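Local coordinates for phosphoribosylaminoimidazole carboxylase (Bombyx mori, PDB 4JA0), which probably catalyses two steps of purine biosynthesis, carboxylating aminoimidazole ribonucleotide in one domain and joining the carboxylated product to aspartate in the other, at residues K93-P98 with N154-L159; V269-G274 with L294-R299; P276-H281 with I327-R332. All coordinates share one frame; numbering follows the deposited sequence.

Contact 1: residues K93-P98 with N154-L159; sequences KCEMIP and NYNGLL
Y155, where a small surface hairpin enters its turn, packs its ring against residues E95 to P98, on and just past the short strand 94-96, within the part of the chain assigned to SAICAR synthetase. A single aromatic side chain is thus met by four consecutive residues. OE1 of E95 lies in the ring plane at the edge, 3.3 Å from CD1 of Y155, and the carboxylate stands 84° to the ring. Over one face sits the carbonyl oxygen of M96, 3.4 Å above the plane of the Y155 ring and displaced toward its rim. CD1 of I97 approaches obliquely, 3.5 Å from CD2 of Y155, while P98 and the tyrosine hydroxyl meet tip to tip. The Y155 CG lies anti to the carbonyl carbon (chi1 -63°), which starts the ring off toward this strand. The hairpin itself turns through a type I' beta turn from Y155 to L158, closed by paired backbone bonds, with Y155 N 3.0 Å from L158 O. An alanine in place of Y155 would probably open a gap beside I97 CD1 and P98 CD and strip the M96 carbonyl of its aromatic cover. At the turn, N156 N gives E95 OE1 a weak hydrogen bond of 3.4 Å. The N156 side chain crosses that of the same glutamate at a slant, its ND2 3.4 Å from E95 CG, but that nitrogen is hydrogen-bonded to V199 O on strand 188-200, the strand that also pairs with E95 and I97 through the backbone.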
ATOM      1  N   LYS A  93      32.834  -5.995 -48.698  1.00 15.35           N
ATOM      2  CA  LYS A  93      33.905  -6.999 -48.670  1.00 23.65           C
ATOM      3  C   LYS A  93      34.179  -7.568 -47.268  1.00 20.23           C
ATOM      4  O   LYS A  93      34.362  -6.814 -46.300  1.00 20.50           O
ATOM      5  CB  LYS A  93      35.203  -6.432 -49.261  1.00 24.78           C
ATOM      6  CG  LYS A  93      36.254  -7.509 -49.535  1.00 29.90           C
ATOM      7  CD  LYS A  93      37.592  -6.928 -49.950  1.00 32.01           C
ATOM      8  CE  LYS A  93      37.493  -6.204 -51.280  1.00 49.01           C
ATOM      9  NZ  LYS A  93      38.840  -5.805 -51.777  1.00 44.73           N
ATOM     10  N   CYS A  94      34.210  -8.902 -47.175  1.00 12.12           N
ATOM     11  CA  CYS A  94      34.421  -9.591 -45.896  1.00 23.91           C
ATOM     12  C   CYS A  94      34.986 -11.015 -46.030  1.00 23.78           C
ATOM     13  O   CYS A  94      34.766 -11.676 -47.048  1.00 38.31           O
ATOM     14  CB  CYS A  94      33.123  -9.590 -45.086  1.00 31.03           C
ATOM     15  SG  CYS A  94      31.750 -10.431 -45.848  1.00 25.35           S
ATOM     16  N   GLU A  95      35.701 -11.489 -45.006  1.00 19.20           N
ATOM     17  CA  GLU A  95      36.289 -12.837 -45.064  1.00 23.50           C
ATOM     18  C   GLU A  95      35.309 -13.919 -44.645  1.00 12.41           C
ATOM     19  O   GLU A  95      34.806 -13.927 -43.522  1.00 13.96           O
ATOM     20  CB  GLU A  95      37.566 -12.946 -44.213  1.00 13.95           C
ATOM     21  CG  GLU A  95      38.687 -12.004 -44.632  1.00 26.99           C
ATOM     22  CD  GLU A  95      39.998 -12.272 -43.905  1.00 66.47           C
ATOM     23  OE1 GLU A  95      40.007 -13.085 -42.953  1.00 66.67           O
ATOM     24  OE2 GLU A  95      41.017 -11.652 -44.279  1.00 71.04           O
ATOM     25  N   MET A  96      35.085 -14.867 -45.537  1.00  9.09           N
ATOM     26  CA  MET A  96      34.043 -15.851 -45.323  1.00 17.02           C
ATOM     27  C   MET A  96      34.408 -16.908 -44.281  1.00 11.47           C
ATOM     28  O   MET A  96      35.559 -17.354 -44.199  1.00 10.76           O
ATOM     29  CB  MET A  96      33.693 -16.536 -46.646  1.00  8.52           C
ATOM     30  CG  MET A  96      33.287 -15.583 -47.732  1.00 13.98           C
ATOM     31  SD  MET A  96      31.752 -14.714 -47.346  1.00 26.51           S
ATOM     32  CE  MET A  96      30.542 -16.038 -47.425  1.00  5.13           C
ATOM     33  N   ILE A  97      33.416 -17.273 -43.472  1.00  6.00           N
ATOM     34  CA  ILE A  97      33.536 -18.424 -42.603  1.00  6.96           C
ATOM     35  C   ILE A  97      33.174 -19.615 -43.478  1.00  8.35           C
ATOM     36  O   ILE A  97      32.096 -19.652 -44.064  1.00 11.82           O
ATOM     37  CB  ILE A  97      32.537 -18.397 -41.399  1.00 12.38           C
ATOM     38  CG1 ILE A  97      32.357 -16.988 -40.816  1.00  7.17           C
ATOM     39  CG2 ILE A  97      32.952 -19.395 -40.327  1.00 10.21           C
ATOM     40  CD1 ILE A  97      33.614 -16.325 -40.432  1.00  9.14           C
ATOM     41  N   PRO A  98      34.075 -20.596 -43.571  1.00 16.81           N
ATOM     42  CA  PRO A  98      33.861 -21.768 -44.426  1.00 10.48           C
ATOM     43  C   PRO A  98      32.863 -22.768 -43.836  1.00 10.68           C
ATOM     44  O   PRO A  98      33.168 -23.959 -43.753  1.00 16.82           O
ATOM     45  CB  PRO A  98      35.252 -22.400 -44.488  1.00  8.80           C
ATOM     46  CG  PRO A  98      35.897 -22.017 -43.209  1.00  9.38           C
ATOM     47  CD  PRO A  98      35.373 -20.645 -42.872  1.00 10.61           C
ATOM     48  N   ASN A 154      39.726 -17.733 -37.544  1.00 20.88           N
ATOM     49  CA  ASN A 154      40.040 -16.350 -37.193  1.00 11.83           C
ATOM     50  C   ASN A 154      39.994 -15.502 -38.463  1.00 14.15           C
ATOM     51  O   ASN A 154      40.776 -15.709 -39.390  1.00 17.08           O
ATOM     52  CB  ASN A 154      41.416 -16.271 -36.498  1.00 13.99           C
ATOM     53  CG  ASN A 154      41.682 -14.910 -35.826  1.00 37.76           C
ATOM     54  OD1 ASN A 154      41.061 -13.905 -36.171  1.00 66.65           O
ATOM     55  ND2 ASN A 154      42.620 -14.879 -34.876  1.00 25.22           N
ATOM     56  N   TYR A 155      39.062 -14.557 -38.498  1.00 13.04           N
ATOM     57  CA  TYR A 155      38.851 -13.731 -39.675  1.00 11.52           C
ATOM     58  C   TYR A 155      38.726 -12.279 -39.298  1.00 15.56           C
ATOM     59  O   TYR A 155      38.027 -11.953 -38.340  1.00 15.34           O
ATOM     60  CB  TYR A 155      37.595 -14.182 -40.417  1.00  6.65           C
ATOM     61  CG  TYR A 155      37.710 -15.589 -40.926  1.00 16.27           C
ATOM     62  CD1 TYR A 155      38.484 -15.866 -42.051  1.00 19.99           C
ATOM     63  CD2 TYR A 155      37.076 -16.647 -40.275  1.00 11.65           C
ATOM     64  CE1 TYR A 155      38.610 -17.133 -42.520  1.00  8.56           C
ATOM     65  CE2 TYR A 155      37.196 -17.933 -40.736  1.00  9.30           C
ATOM     66  CZ  TYR A 155      37.968 -18.169 -41.862  1.00 23.63           C
ATOM     67  OH  TYR A 155      38.112 -19.448 -42.349  1.00 75.81           O
ATOM     68  N   ASN A 156      39.448 -11.425 -40.021  1.00 13.61           N
ATOM     69  CA  ASN A 156      39.419  -9.982 -39.796  1.00 13.81           C
ATOM     70  C   ASN A 156      39.488  -9.609 -38.319  1.00 17.36           C
ATOM     71  O   ASN A 156      38.828  -8.667 -37.875  1.00 24.32           O
ATOM     72  CB  ASN A 156      38.208  -9.333 -40.483  1.00 14.94           C
ATOM     73  CG  ASN A 156      38.495  -8.938 -41.948  1.00 24.60           C
ATOM     74  OD1 ASN A 156      39.519  -8.310 -42.254  1.00 28.92           O
ATOM     75  ND2 ASN A 156      37.584  -9.304 -42.851  1.00 17.99           N
ATOM     76  N   GLY A 157      40.267 -10.381 -37.559  1.00 19.39           N
ATOM     77  CA  GLY A 157      40.505 -10.106 -36.154  1.00 12.76           C
ATOM     78  C   GLY A 157      39.436 -10.663 -35.247  1.00 13.92           C
ATOM     79  O   GLY A 157      39.515 -10.557 -34.026  1.00 28.93           O
ATOM     80  N   LEU A 158      38.426 -11.268 -35.847  1.00 18.42           N
ATOM     81  CA  LEU A 158      37.370 -11.881 -35.065  1.00 16.04           C
ATOM     82  C   LEU A 158      37.616 -13.376 -35.006  1.00 14.26           C
ATOM     83  O   LEU A 158      37.500 -14.096 -36.001  1.00 24.12           O
ATOM     84  CB  LEU A 158      35.988 -11.595 -35.665  1.00  9.53           C
ATOM     85  CG  LEU A 158      34.841 -12.203 -34.864  1.00  3.76           C
ATOM     86  CD1 LEU A 158      34.717 -11.547 -33.503  1.00  3.46           C
ATOM     87  CD2 LEU A 158      33.548 -12.135 -35.627  1.00  4.66           C
ATOM     88  N   LEU A 159      37.972 -13.835 -33.823  1.00  9.51           N
ATOM     89  CA  LEU A 159      38.075 -15.248 -33.574  1.00 16.46           C
ATOM     90  C   LEU A 159      36.670 -15.798 -33.273  1.00 14.42           C
ATOM     91  O   LEU A 159      35.922 -15.241 -32.455  1.00 17.77           O
ATOM     92  CB  LEU A 159      39.049 -15.466 -32.411  1.00  3.90           C
ATOM     93  CG  LEU A 159      39.319 -16.888 -31.967  1.00 24.10           C
ATOM     94  CD1 LEU A 159      40.773 -17.071 -31.548  1.00 63.30           C
ATOM     95  CD2 LEU A 159      38.389 -17.178 -30.796  1.00 23.32           C
TER

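Contact 2: residues V269-G274 with L294-R299; sequences VVVFMG and LDVDLR
R299 and F272 stand side by side and point the same way from two neighbouring parallel strands, a cross-strand pair in which an aliphatic stem packs against an aromatic ring. CB of R299 lies 3.6 Å from CD1 of F272, and CG of R299 lies in the plane of the ring at its edge. The guanidinium plane is 82° from that of the ring; bends at chi2 and chi3 place CD and NE so that the chain leads away from the partner strand. Its charged end is held by Y317 OH at NH1 and by a salt bridge from NH2 to D417 of the second subunit. On the same side of the sheet CG1 of V270 leans on the arginine stem, 3.8 Å from CG of R299, and D297 directs its OD2 to the Y317 hydroxyl.

On the opposite face V269, V271, V296 and L298 are all aliphatic. V271 and L298 run alongside each other, with CB of V271 3.8 Å from CD2 of L298; V296 CG1 approaches V271 CG2 at 4.2 Å. Just before the second strand, L294 brings its CD1 to 3.9 Å from CG2 of V269, the two side chains crossing at a slant. Between the two layers of side chains runs the ladder of a parallel sheet: five backbone bonds, from V269 N to D295 O at 2.8 Å through to M273 N to R299 O, join strands whose short axes diverge by 17°. The pair forms the two strands of a beta-alpha-beta unit, linked through helix 279-291, whose A289 packs on L294 and V296. Helix 307-317 lies over F272, V270 and R299, helix 380-391 over V269 and L294, and strand 323-329 flanks strand 267-273 on its other edge.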
ATOM      1  N   VAL A 269      -1.828   2.756 -36.102  1.00  3.61           N
ATOM      2  CA  VAL A 269      -1.782   2.787 -34.651  1.00  1.52           C
ATOM      3  C   VAL A 269      -2.123   4.219 -34.268  1.00  1.37           C
ATOM      4  O   VAL A 269      -1.470   5.169 -34.722  1.00  1.02           O
ATOM      5  CB  VAL A 269      -0.376   2.405 -34.112  1.00  0.85           C
ATOM      6  CG1 VAL A 269      -0.233   2.778 -32.670  1.00  0.78           C
ATOM      7  CG2 VAL A 269      -0.122   0.940 -34.295  1.00  0.33           C
ATOM      8  N   VAL A 270      -3.189   4.386 -33.497  1.00  1.15           N
ATOM      9  CA  VAL A 270      -3.579   5.721 -33.053  1.00  2.69           C
ATOM     10  C   VAL A 270      -3.363   5.850 -31.547  1.00  1.91           C
ATOM     11  O   VAL A 270      -3.884   5.041 -30.768  1.00  1.40           O
ATOM     12  CB  VAL A 270      -5.049   6.033 -33.405  1.00  2.73           C
ATOM     13  CG1 VAL A 270      -5.363   7.476 -33.091  1.00  1.77           C
ATOM     14  CG2 VAL A 270      -5.303   5.752 -34.869  1.00  1.90           C
ATOM     15  N   VAL A 271      -2.595   6.855 -31.137  1.00  1.48           N
ATOM     16  CA  VAL A 271      -2.421   7.125 -29.719  1.00  2.72           C
ATOM     17  C   VAL A 271      -3.287   8.308 -29.298  1.00  2.87           C
ATOM     18  O   VAL A 271      -3.063   9.424 -29.745  1.00  4.28           O
ATOM     19  CB  VAL A 271      -0.957   7.433 -29.392  1.00  2.83           C
ATOM     20  CG1 VAL A 271      -0.770   7.506 -27.893  1.00  3.08           C
ATOM     21  CG2 VAL A 271      -0.054   6.355 -29.962  1.00  0.64           C
ATOM     22  N   PHE A 272      -4.274   8.078 -28.438  1.00  5.43           N
ATOM     23  CA  PHE A 272      -5.054   9.188 -27.885  1.00  6.15           C
ATOM     24  C   PHE A 272      -4.449   9.605 -26.556  1.00  4.50           C
ATOM     25  O   PHE A 272      -4.358   8.777 -25.639  1.00 10.41           O
ATOM     26  CB  PHE A 272      -6.504   8.776 -27.610  1.00  9.00           C
ATOM     27  CG  PHE A 272      -7.359   8.648 -28.832  1.00 15.82           C
ATOM     28  CD1 PHE A 272      -6.939   9.130 -30.058  1.00 35.06           C
ATOM     29  CD2 PHE A 272      -8.609   8.059 -28.742  1.00 28.49           C
ATOM     30  CE1 PHE A 272      -7.753   9.006 -31.180  1.00 27.68           C
ATOM     31  CE2 PHE A 272      -9.416   7.927 -29.855  1.00 24.27           C
ATOM     32  CZ  PHE A 272      -8.989   8.401 -31.074  1.00 10.74           C
ATOM     33  N   MET A 273      -4.037  10.864 -26.433  1.00  2.91           N
ATOM     34  CA  MET A 273      -3.640  11.377 -25.126  1.00  3.55           C
ATOM     35  C   MET A 273      -4.728  12.330 -24.615  1.00  6.00           C
ATOM     36  O   MET A 273      -5.263  13.145 -25.379  1.00  2.31           O
ATOM     37  CB  MET A 273      -2.285  12.076 -25.190  1.00  1.29           C
ATOM     38  CG  MET A 273      -2.296  13.193 -26.167  1.00  5.51           C
ATOM     39  SD  MET A 273      -0.726  13.606 -26.921  1.00 13.95           S
ATOM     40  CE  MET A 273      -0.065  14.598 -25.616  1.00 13.22           C
ATOM     41  N   GLY A 274      -5.056  12.219 -23.327  1.00  9.53           N
ATOM     42  CA  GLY A 274      -6.097  13.038 -22.714  1.00  3.35           C
ATOM     43  C   GLY A 274      -5.728  14.498 -22.508  1.00  4.50           C
ATOM     44  O   GLY A 274      -6.598  15.353 -22.337  1.00  8.02           O
ATOM     45  N   LEU A 294       5.680   0.910 -38.014  1.00  9.29           N
ATOM     46  CA  LEU A 294       4.251   1.195 -37.887  1.00 13.08           C
ATOM     47  C   LEU A 294       3.877   2.617 -38.329  1.00 10.87           C
ATOM     48  O   LEU A 294       4.711   3.527 -38.283  1.00 11.14           O
ATOM     49  CB  LEU A 294       3.792   0.946 -36.446  1.00  4.90           C
ATOM     50  CG  LEU A 294       3.996  -0.468 -35.898  1.00  7.35           C
ATOM     51  CD1 LEU A 294       3.518  -0.546 -34.457  1.00  6.69           C
ATOM     52  CD2 LEU A 294       3.251  -1.496 -36.743  1.00  4.68           C
ATOM     53  N   ASP A 295       2.630   2.795 -38.764  1.00  5.15           N
ATOM     54  CA  ASP A 295       2.112   4.118 -39.075  1.00  8.02           C
ATOM     55  C   ASP A 295       1.328   4.610 -37.880  1.00  7.14           C
ATOM     56  O   ASP A 295       0.292   4.037 -37.508  1.00  6.37           O
ATOM     57  CB  ASP A 295       1.195   4.086 -40.293  1.00 15.79           C
ATOM     58  CG  ASP A 295       1.811   3.372 -41.439  1.00 32.92           C
ATOM     59  OD1 ASP A 295       3.050   3.217 -41.425  1.00 44.37           O
ATOM     60  OD2 ASP A 295       1.059   2.955 -42.343  1.00 87.08           O
ATOM     61  N   VAL A 296       1.812   5.698 -37.304  1.00  4.10           N
ATOM     62  CA  VAL A 296       1.334   6.169 -36.033  1.00  3.28           C
ATOM     63  C   VAL A 296       0.772   7.568 -36.143  1.00  3.13           C
ATOM     64  O   VAL A 296       1.438   8.467 -36.652  1.00  2.05           O
ATOM     65  CB  VAL A 296       2.487   6.191 -35.035  1.00  3.55           C
ATOM     66  CG1 VAL A 296       1.981   6.497 -33.612  1.00  1.27           C
ATOM     67  CG2 VAL A 296       3.199   4.890 -35.100  1.00  2.37           C
ATOM     68  N   ASP A 297      -0.432   7.750 -35.603  1.00  4.31           N
ATOM     69  CA  ASP A 297      -1.027   9.070 -35.440  1.00  5.01           C
ATOM     70  C   ASP A 297      -1.118   9.404 -33.962  1.00  3.78           C
ATOM     71  O   ASP A 297      -1.547   8.577 -33.150  1.00  2.71           O
ATOM     72  CB  ASP A 297      -2.431   9.130 -36.033  1.00  4.44           C
ATOM     73  CG  ASP A 297      -2.441   9.624 -37.441  1.00 31.07           C
ATOM     74  OD1 ASP A 297      -1.422  10.216 -37.860  1.00 57.88           O
ATOM     75  OD2 ASP A 297      -3.489   9.460 -38.106  1.00 42.48           O
ATOM     76  N   LEU A 298      -0.710  10.621 -33.620  1.00  3.67           N
ATOM     77  CA  LEU A 298      -0.867  11.131 -32.267  1.00  1.61           C
ATOM     78  C   LEU A 298      -2.083  12.052 -32.219  1.00  1.28           C
ATOM     79  O   LEU A 298      -2.158  13.026 -32.968  1.00  4.56           O
ATOM     80  CB  LEU A 298       0.381  11.901 -31.842  1.00  0.92           C
ATOM     81  CG  LEU A 298       1.691  11.120 -31.754  1.00  1.93           C
ATOM     82  CD1 LEU A 298       2.816  12.000 -31.212  1.00  1.94           C
ATOM     83  CD2 LEU A 298       1.519   9.877 -30.893  1.00  1.40           C
ATOM     84  N   ARG A 299      -3.034  11.757 -31.343  1.00  1.06           N
ATOM     85  CA  ARG A 299      -4.210  12.603 -31.233  1.00  5.89           C
ATOM     86  C   ARG A 299      -4.448  13.047 -29.792  1.00  2.41           C
ATOM     87  O   ARG A 299      -4.130  12.334 -28.853  1.00  4.10           O
ATOM     88  CB  ARG A 299      -5.450  11.886 -31.785  1.00  8.47           C
ATOM     89  CG  ARG A 299      -5.266  11.278 -33.149  1.00  5.07           C
ATOM     90  CD  ARG A 299      -5.019  12.349 -34.180  1.00  4.20           C
ATOM     91  NE  ARG A 299      -6.058  13.359 -34.113  1.00  5.07           N
ATOM     92  CZ  ARG A 299      -7.167  13.331 -34.849  1.00  8.12           C
ATOM     93  NH1 ARG A 299      -7.373  12.338 -35.706  1.00  1.46           N
ATOM     94  NH2 ARG A 299      -8.076  14.291 -34.710  1.00  9.60           N
TER

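Contact 3: residues P276-H281 with I327-R332; sequences PADQEH and IAVAGR. With SO4 (sulfate ion), chain G.
D278 brings its carboxylate close to the backbone at the end of a strand without bonding to it, and this absence of a polar link is the striking feature of the contact. Its OD2 is 3.6 Å from V329 O, another acceptor, and 4.0 Å from G331 N. The apolar touch is made further back, where CB of D278 rests 3.9 Å from CG1 of V329. One helical turn further on, H281 comes to the same valine. Its CG lies anti to the backbone N (chi1 174°), and the ring reaches V329 with CD2, 3.3 Å from V329 CG1; CG2 of V329 lies in the ring plane at the edge. The histidine's NE2 makes a weak hydrogen bond to C351 O. V329 thus packs its two methyls against the start of helix 279-291, where D278 holds the N-cap position without a capping bond from its side chain. Two loops that leave the C-terminal ends of adjacent parallel strands are brought together here; in PurE relatives such loops line the substrate site. On the second of them R332, its chain extended from CG to NE, bonds a sulfate ion, probably from the crystallisation liquor, with NE 3.0 Å from O3 of the sulfate in a nearly straight bond (168°). V368 O of the third subunit takes NH1 of R332, and Y379 of the second subunit makes a cation-pi contact. The chemistry implies that the helix start and the strand end are probably held together mainly by the V329 methyls, while R332 offers a site where an anion is seen to bind.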
ATOM      1  N   PRO A 276      -2.420  17.521 -23.747  1.00  7.59           N
ATOM      2  CA  PRO A 276      -1.177  17.817 -24.481  1.00  3.33           C
ATOM      3  C   PRO A 276       0.095  17.734 -23.619  1.00  6.84           C
ATOM      4  O   PRO A 276       1.196  17.726 -24.164  1.00  3.50           O
ATOM      5  CB  PRO A 276      -1.389  19.255 -24.980  1.00  1.82           C
ATOM      6  CG  PRO A 276      -2.500  19.810 -24.133  1.00  1.38           C
ATOM      7  CD  PRO A 276      -3.378  18.643 -23.795  1.00  2.28           C
ATOM      8  N   ALA A 277      -0.035  17.674 -22.299  1.00  9.39           N
ATOM      9  CA  ALA A 277       1.162  17.554 -21.482  1.00 11.41           C
ATOM     10  C   ALA A 277       1.815  16.173 -21.669  1.00 18.45           C
ATOM     11  O   ALA A 277       3.011  16.005 -21.419  1.00 20.89           O
ATOM     12  CB  ALA A 277       0.846  17.817 -20.015  1.00  1.07           C
ATOM     13  N   ASP A 278       1.037  15.198 -22.134  1.00  7.10           N
ATOM     14  CA  ASP A 278       1.525  13.831 -22.283  1.00  6.81           C
ATOM     15  C   ASP A 278       2.312  13.616 -23.588  1.00  9.45           C
ATOM     16  O   ASP A 278       2.521  12.488 -24.036  1.00 11.93           O
ATOM     17  CB  ASP A 278       0.330  12.858 -22.219  1.00 14.41           C
ATOM     18  CG  ASP A 278      -0.422  12.909 -20.875  1.00 43.35           C
ATOM     19  OD1 ASP A 278       0.210  13.218 -19.830  1.00 33.67           O
ATOM     20  OD2 ASP A 278      -1.654  12.641 -20.874  1.00 18.43           O
ATOM     21  N   GLN A 279       2.791  14.707 -24.165  1.00 12.67           N
ATOM     22  CA  GLN A 279       3.334  14.726 -25.521  1.00  4.67           C
ATOM     23  C   GLN A 279       4.616  13.917 -25.708  1.00 15.21           C
ATOM     24  O   GLN A 279       4.678  13.007 -26.553  1.00  6.88           O
ATOM     25  CB  GLN A 279       3.513  16.195 -25.935  1.00 18.38           C
ATOM     26  CG  GLN A 279       4.142  16.495 -27.285  1.00  8.31           C
ATOM     27  CD  GLN A 279       3.474  15.787 -28.415  1.00 15.07           C
ATOM     28  OE1 GLN A 279       2.372  15.258 -28.276  1.00 28.98           O
ATOM     29  NE2 GLN A 279       4.132  15.776 -29.565  1.00 39.29           N
ATOM     30  N   GLU A 280       5.624  14.240 -24.904  1.00 16.67           N
ATOM     31  CA  GLU A 280       6.904  13.553 -24.934  1.00  8.50           C
ATOM     32  C   GLU A 280       6.720  12.042 -24.739  1.00 11.17           C
ATOM     33  O   GLU A 280       7.377  11.233 -25.422  1.00  5.76           O
ATOM     34  CB  GLU A 280       7.810  14.120 -23.843  1.00 11.61           C
ATOM     35  CG  GLU A 280       8.554  15.404 -24.208  1.00 26.67           C
ATOM     36  CD  GLU A 280       9.866  15.544 -23.441  1.00 75.84           C
ATOM     37  OE1 GLU A 280      10.126  14.708 -22.541  1.00 50.40           O
ATOM     38  OE2 GLU A 280      10.632  16.489 -23.732  1.00 73.09           O
ATOM     39  N   HIS A 281       5.807  11.671 -23.834  1.00  4.42           N
ATOM     40  CA  HIS A 281       5.522  10.259 -23.576  1.00  2.45           C
ATOM     41  C   HIS A 281       5.020   9.600 -24.855  1.00  4.59           C
ATOM     42  O   HIS A 281       5.476   8.531 -25.224  1.00  3.39           O
ATOM     43  CB  HIS A 281       4.482  10.113 -22.463  1.00  1.75           C
ATOM     44  CG  HIS A 281       4.020   8.706 -22.235  1.00  2.04           C
ATOM     45  ND1 HIS A 281       4.759   7.780 -21.535  1.00  5.15           N
ATOM     46  CD2 HIS A 281       2.896   8.062 -22.629  1.00  4.15           C
ATOM     47  CE1 HIS A 281       4.106   6.631 -21.494  1.00  2.44           C
ATOM     48  NE2 HIS A 281       2.971   6.776 -22.152  1.00  1.77           N
ATOM     49  N   ILE A 327      -3.927   3.266 -28.802  1.00  0.74           N
ATOM     50  CA  ILE A 327      -3.175   3.369 -27.556  1.00  1.84           C
ATOM     51  C   ILE A 327      -3.699   4.535 -26.743  1.00  1.36           C
ATOM     52  O   ILE A 327      -3.773   5.662 -27.252  1.00  0.89           O
ATOM     53  CB  ILE A 327      -1.664   3.515 -27.816  1.00  2.21           C
ATOM     54  CG1 ILE A 327      -1.135   2.208 -28.442  1.00  0.58           C
ATOM     55  CG2 ILE A 327      -0.912   3.879 -26.517  1.00  0.51           C
ATOM     56  CD1 ILE A 327       0.282   2.292 -28.936  1.00  0.72           C
ATOM     57  N   ALA A 328      -4.102   4.242 -25.500  1.00  1.46           N
ATOM     58  CA  ALA A 328      -4.670   5.260 -24.606  1.00  1.75           C
ATOM     59  C   ALA A 328      -3.690   5.733 -23.552  1.00  1.50           C
ATOM     60  O   ALA A 328      -3.296   4.966 -22.656  1.00  0.78           O
ATOM     61  CB  ALA A 328      -5.950   4.749 -23.943  1.00  0.78           C
ATOM     62  N   VAL A 329      -3.350   7.018 -23.648  1.00  1.54           N
ATOM     63  CA  VAL A 329      -2.433   7.673 -22.717  1.00  2.66           C
ATOM     64  C   VAL A 329      -3.141   8.741 -21.873  1.00  1.43           C
ATOM     65  O   VAL A 329      -3.415   9.846 -22.339  1.00  1.59           O
ATOM     66  CB  VAL A 329      -1.256   8.314 -23.475  1.00  0.81           C
ATOM     67  CG1 VAL A 329      -0.303   9.009 -22.510  1.00  2.31           C
ATOM     68  CG2 VAL A 329      -0.522   7.273 -24.282  1.00  1.08           C
ATOM     69  N   ALA A 330      -3.428   8.412 -20.625  1.00  2.42           N
ATOM     70  CA  ALA A 330      -4.123   9.354 -19.748  1.00  2.74           C
ATOM     71  C   ALA A 330      -3.565   9.290 -18.332  1.00  1.77           C
ATOM     72  O   ALA A 330      -3.602   8.237 -17.687  1.00  2.68           O
ATOM     73  CB  ALA A 330      -5.624   9.090 -19.748  1.00  0.56           C
ATOM     74  N   GLY A 331      -3.033  10.409 -17.855  1.00  0.93           N
ATOM     75  CA  GLY A 331      -2.562  10.489 -16.483  1.00  1.58           C
ATOM     76  C   GLY A 331      -3.718  10.481 -15.491  1.00  3.35           C
ATOM     77  O   GLY A 331      -4.894  10.460 -15.895  1.00  4.07           O
ATOM     78  N   ARG A 332      -3.390  10.458 -14.200  1.00  1.66           N
ATOM     79  CA  ARG A 332      -4.391  10.385 -13.142  1.00  1.03           C
ATOM     80  C   ARG A 332      -5.390   9.252 -13.384  1.00  1.13           C
ATOM     81  O   ARG A 332      -5.029   8.197 -13.900  1.00  1.05           O
ATOM     82  CB  ARG A 332      -5.115  11.722 -12.966  1.00  1.39           C
ATOM     83  CG  ARG A 332      -4.229  12.885 -12.483  1.00  1.00           C
ATOM     84  CD  ARG A 332      -5.032  14.173 -12.401  1.00  1.80           C
ATOM     85  NE  ARG A 332      -4.248  15.338 -11.988  1.00  1.55           N
ATOM     86  CZ  ARG A 332      -4.778  16.520 -11.676  1.00  1.52           C
ATOM     87  NH1 ARG A 332      -6.099  16.702 -11.740  1.00  2.37           N
ATOM     88  NH2 ARG A 332      -3.987  17.523 -11.308  1.00  1.55           N
TER
HETATM   89  S   SO4 G 503      -0.665  15.306 -10.921  1.00 86.35           S
HETATM   90  O1  SO4 G 503       0.556  14.514 -10.773  1.00 58.98           O
HETATM   91  O2  SO4 G 503      -0.364  16.731 -10.755  1.00 31.76           O
HETATM   92  O3  SO4 G 503      -1.253  15.112 -12.251  1.00 54.48           O
HETATM   93  O4  SO4 G 503      -1.594  14.850  -9.884  1.00 29.01           O

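Overall arrangement
The three contacts divide between the two enzymes joined in one chain. Contact 1 lies in the SAICAR synthetase part, its centre about 45 Å from that of contact 2 and about 48 Å from that of contact 3. Contacts 2 and 3 share the AIR carboxylase part, their centres about 11 Å apart. Strands 267-273 and 323-329 are neighbours in one parallel sheet, with F272 N 2.7 Å from I327 O, and the M273 methyl packs where helix 279-291 begins. Both contacts also touch the second subunit, whereas contact 1 meets no other chain. The sulfate on R332 lies in contact 3, at the sheet end that, as in PurE relatives, probably holds the substrate site.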